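Local coordinates for ankyrin-repeat protein (Cryptosporidium parvum, PDB 2W4S) that probably binds RNA through this all-helical domain, which belongs to the family of the RNA-binding domain of the RNA export adaptor PHAX, at residues Leu73-Leu76 / Val77-Asp80; Phe25-Arg28 / Val29-Ile33. All coordinates share one frame; numbering follows the deposited sequence.

Interaction 1. Residues Leu73-Leu76 / Val77-Asp80; sequences LKQL and VAED
The side-chain amide of Gln75 and the carboxylate of Glu79, one helical turn apart, meet at an angle, their planes turned 76° to each other. NE2 of Gln75 stays 3.8 Å from OE2 of Glu79, a loose polar approach. The Ala78 methyl sits over one face of the amide, displaced to one side, with CB 4.2 Å from both OE1 and NE2 of Gln75; a bend at chi2 (-47°) turns the amide toward it. The carboxylate folds back on the helix: a bend at Glu79 chi2 (129°) brings CD to 3.3 Å from the backbone O of Gln75. OE1 of Glu79 comes 3.2 Å from Gln75 O; as both are acceptors this is probably mildly repulsive. Gln75 O also accepts Glu79 N at 3.0 Å, and Lys74 O accepts Ala78 N. These bonds belong to the last turn of helix 65-78, which ends in a Schellman motif: Asp80, with positive phi, is the C-prime residue, its N bonded to Val77 O at 3.1 Å while Gln81 N reaches back to Leu76 O. Val77 N is held weakly by Leu73 O and Lys74 O. Val77 packs on Ile84 and Trp87 of helix 84-91, Leu76 on Leu41 of helix 24-50.

Interaction 2. Residues Phe25-Arg28 / Val29-Ile33; sequences FIAR and VIKTI
Val29 lies one turn on from Phe25 and brings its CG2 methyl over one face of the Phe25 ring, displaced toward the rim, with CZ of Phe25 4.3 Å from CG2 of Val29. This branch stands beside the backbone N of Val29, CG1 being anti to it (chi1 177°), and it also rests 3.4 Å from the backbone O of Phe25. The bond from Val29 N to that carbonyl is weak. The backbone O of Arg28 is gripped twice, from opposite faces of its plane: by Thr32 N at 3.0 Å and by the hydroxyl OG1 of Thr32 at 2.8 Å. The Arg28 chain bends at chi3 (-49°) and lays one guanidinium face over CA of Phe25; NH1 forms a salt bridge with Glu24, and NH2 bonds to Ile90 O of helix 84-91, fixing the group's rotation. The backbone O of Ala27 accepts Lys31 N at 2.9 Å, and the Ala27 methyl CB lies 4.2 Å from Lys31 NZ. The lysine chain runs back alongside Ala27 O to a salt bridge with Glu24, whose carboxylate thus serves both basic residues. On the buried side, CG2 of Ile26 meets CD1 of Ile30 at 4.1 Å, close to Leu11 of helix 6-18. Successive i to i+4 bonding, weak at its first member, with a buried apolar side and a charged one is characteristic of an amphipathic alpha-helix, here helix 24-50, a core helix of the RNA-binding domain.

In the fold
Following the chain, helix 6-18 comes first, then helix 24-50, whose first turns hold interaction 2; a long connection leads to helix 65-78, whose C-terminal end holds interaction 1. Each contact joins adjoining residues and closes no loop, and the two come in series, neither nesting nor crossing. Their centres are about 14 Å apart, yet they touch: Leu73 CD2 packs 3.7 Å from Phe25 CZ and 3.8 Å from Val29 CG2, and Leu76 CD1 lies 4.1 Å from Ile33 CD1. Helices 24-50 and 65-78 are thereby packed together. Both contacts also reach helix 84-91, through Trp87 for 73-80 and Tyr89 and Ile90 for 25-33.

Interaction 1. Residues Leu73-Leu76 / Val77-Asp80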
loop_
_atom_site.group_PDB
_atom_site.type_symbol
_atom_site.label_atom_id
_atom_site.label_comp_id
_atom_site.label_asym_id
_atom_site.label_seq_id
_atom_site.Cartn_x
_atom_site.Cartn_y
_atom_site.Cartn_z
ATOM N N LEU C 73 11.471 5.181 9.821
ATOM C CA LEU C 73 11.309 4.310 10.955
ATOM C C LEU C 73 12.281 4.788 12.013
ATOM O O LEU C 73 11.943 4.888 13.192
ATOM C CB LEU C 73 11.635 2.892 10.498
ATOM C CG LEU C 73 11.459 1.704 11.434
ATOM C CD1 LEU C 73 10.017 1.597 11.992
ATOM C CD2 LEU C 73 11.845 0.413 10.696
ATOM N N LYS C 74 13.477 5.145 11.552
ATOM C CA LYS C 74 14.505 5.666 12.409
ATOM C C LYS C 74 14.091 7.019 12.970
ATOM O O LYS C 74 14.501 7.379 14.085
ATOM C CB LYS C 74 15.832 5.779 11.664
ATOM C CG LYS C 74 16.955 6.334 12.544
ATOM C CD LYS C 74 18.310 6.286 11.847
ATOM C CE LYS C 74 19.431 6.547 12.840
ATOM N NZ LYS C 74 20.619 7.160 12.149
ATOM N N GLN C 75 13.276 7.760 12.208
ATOM C CA GLN C 75 12.687 8.993 12.703
ATOM C C GLN C 75 11.694 8.728 13.829
ATOM O O GLN C 75 11.513 9.579 14.711
ATOM C CB GLN C 75 12.051 9.831 11.579
ATOM C CG GLN C 75 13.088 10.594 10.756
ATOM C CD GLN C 75 14.111 11.320 11.642
ATOM O OE1 GLN C 75 15.261 10.887 11.786
ATOM N NE2 GLN C 75 13.686 12.425 12.248
ATOM N N LEU C 76 11.102 7.539 13.846
ATOM C CA LEU C 76 10.209 7.192 14.949
ATOM C C LEU C 76 10.985 7.026 16.259
ATOM O O LEU C 76 10.493 7.388 17.337
ATOM C CB LEU C 76 9.336 5.973 14.617
ATOM C CG LEU C 76 8.258 6.124 13.520
ATOM C CD1 LEU C 76 7.438 4.847 13.471
ATOM C CD2 LEU C 76 7.307 7.268 13.767
ATOM N N VAL C 77 12.220 6.538 16.158
ATOM C CA VAL C 77 13.103 6.397 17.322
ATOM C C VAL C 77 13.564 7.798 17.822
ATOM O O VAL C 77 13.659 8.046 19.019
ATOM C CB VAL C 77 14.335 5.490 16.999
ATOM C CG1 VAL C 77 15.133 5.213 18.241
ATOM C CG2 VAL C 77 13.920 4.167 16.387
ATOM N N ALA C 78 13.830 8.706 16.883
ATOM C CA ALA C 78 14.308 10.044 17.198
ATOM C C ALA C 78 13.233 10.826 17.940
ATOM O O ALA C 78 13.528 11.608 18.862
ATOM C CB ALA C 78 14.706 10.760 15.918
ATOM N N GLU C 79 11.979 10.589 17.545
ATOM C CA GLU C 79 10.833 11.244 18.185
ATOM C C GLU C 79 10.281 10.490 19.377
ATOM O O GLU C 79 9.178 10.813 19.838
ATOM C CB GLU C 79 9.704 11.444 17.175
ATOM C CG GLU C 79 9.852 12.694 16.373
ATOM C CD GLU C 79 9.737 12.385 14.918
ATOM O OE1 GLU C 79 8.910 11.486 14.549
ATOM O OE2 GLU C 79 10.477 13.027 14.120
ATOM N N ASP C 80 11.025 9.482 19.845
ATOM C CA ASP C 80 10.662 8.692 21.031
ATOM C C ASP C 80 9.388 7.864 20.859
ATOM O O ASP C 80 8.651 7.660 21.809
ATOM C CB ASP C 80 10.571 9.592 22.293
ATOM C CG ASP C 80 11.926 10.229 22.668
ATOM O OD1 ASP C 80 12.944 9.496 22.671
ATOM O OD2 ASP C 80 11.974 11.461 22.974
#

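Interaction 2. Residues Phe25-Arg28 / Val29-Ile33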
loop_
_atom_site.group_PDB
_atom_site.type_symbol
_atom_site.label_atom_id
_atom_site.label_comp_id
_atom_site.label_asym_id
_atom_site.label_seq_id
_atom_site.Cartn_x
_atom_site.Cartn_y
_atom_site.Cartn_z
ATOM N N PHE C 25 11.734 -8.726 8.599
ATOM C CA PHE C 25 11.976 -7.335 9.001
ATOM C C PHE C 25 10.688 -6.507 9.053
ATOM O O PHE C 25 10.490 -5.709 9.967
ATOM C CB PHE C 25 13.068 -6.643 8.155
ATOM C CG PHE C 25 13.061 -5.136 8.289
ATOM C CD1 PHE C 25 13.609 -4.501 9.399
ATOM C CD2 PHE C 25 12.487 -4.350 7.298
ATOM C CE1 PHE C 25 13.575 -3.101 9.498
ATOM C CE2 PHE C 25 12.456 -2.974 7.396
ATOM C CZ PHE C 25 12.992 -2.349 8.491
ATOM N N ILE C 26 9.799 -6.698 8.095
ATOM C CA ILE C 26 8.538 -5.975 8.142
ATOM C C ILE C 26 7.595 -6.586 9.192
ATOM O O ILE C 26 6.902 -5.856 9.896
ATOM C CB ILE C 26 7.904 -5.852 6.720
ATOM C CG1 ILE C 26 8.851 -5.078 5.798
ATOM C CG2 ILE C 26 6.524 -5.227 6.765
ATOM C CD1 ILE C 26 8.983 -3.589 6.102
ATOM N N ALA C 27 7.581 -7.915 9.313
ATOM C CA ALA C 27 6.879 -8.579 10.432
ATOM C C ALA C 27 7.254 -7.995 11.820
ATOM O O ALA C 27 6.392 -7.773 12.670
ATOM C CB ALA C 27 7.129 -10.076 10.403
ATOM N N ARG C 28 8.538 -7.736 12.039
ATOM C CA ARG C 28 8.970 -7.149 13.302
ATOM C C ARG C 28 8.468 -5.708 13.489
ATOM O O ARG C 28 8.088 -5.333 14.594
ATOM C CB ARG C 28 10.483 -7.335 13.521
ATOM C CG ARG C 28 10.861 -8.839 13.713
ATOM C CD ARG C 28 12.340 -9.129 13.982
ATOM N NE ARG C 28 13.236 -8.468 13.035
ATOM C CZ ARG C 28 13.801 -9.035 11.965
ATOM N NH1 ARG C 28 13.582 -10.304 11.662
ATOM N NH2 ARG C 28 14.589 -8.311 11.172
ATOM N N VAL C 29 8.395 -4.918 12.421
ATOM C CA VAL C 29 7.811 -3.567 12.538
ATOM C C VAL C 29 6.332 -3.610 12.930
ATOM O O VAL C 29 5.906 -2.893 13.843
ATOM C CB VAL C 29 7.965 -2.752 11.245
ATOM C CG1 VAL C 29 7.279 -1.383 11.379
ATOM C CG2 VAL C 29 9.436 -2.584 10.884
ATOM N N ILE C 30 5.562 -4.449 12.239
ATOM C CA ILE C 30 4.134 -4.659 12.537
ATOM C C ILE C 30 3.916 -5.155 13.970
ATOM O O ILE C 30 3.045 -4.633 14.679
ATOM C CB ILE C 30 3.476 -5.601 11.515
ATOM C CG1 ILE C 30 3.306 -4.868 10.176
ATOM C CG2 ILE C 30 2.136 -6.122 12.020
ATOM C CD1 ILE C 30 3.075 -5.780 8.996
ATOM N N LYS C 31 4.721 -6.136 14.392
ATOM C CA LYS C 31 4.661 -6.664 15.755
ATOM C C LYS C 31 4.918 -5.568 16.784
ATOM O O LYS C 31 4.295 -5.553 17.853
ATOM C CB LYS C 31 5.657 -7.817 15.955
ATOM C CG LYS C 31 5.111 -9.191 15.562
ATOM C CD LYS C 31 6.195 -10.292 15.581
ATOM C CE LYS C 31 5.893 -11.369 14.499
ATOM N NZ LYS C 31 7.122 -12.121 14.058
ATOM N N THR C 32 5.815 -4.644 16.456
ATOM C CA THR C 32 6.163 -3.541 17.352
ATOM C C THR C 32 5.215 -2.318 17.341
ATOM O O THR C 32 4.746 -1.889 18.411
ATOM C CB THR C 32 7.587 -3.075 17.091
ATOM O OG1 THR C 32 8.465 -4.204 17.169
ATOM C CG2 THR C 32 8.000 -2.025 18.119
ATOM N N ILE C 33 4.953 -1.724 16.167
ATOM C CA ILE C 33 4.071 -0.532 16.139
ATOM C C ILE C 33 2.603 -0.782 15.738
ATOM O O ILE C 33 1.807 0.153 15.786
ATOM C CB ILE C 33 4.675 0.640 15.324
ATOM C CG1 ILE C 33 4.750 0.299 13.819
ATOM C CG2 ILE C 33 6.057 1.025 15.883
ATOM C CD1 ILE C 33 5.581 1.280 12.998
#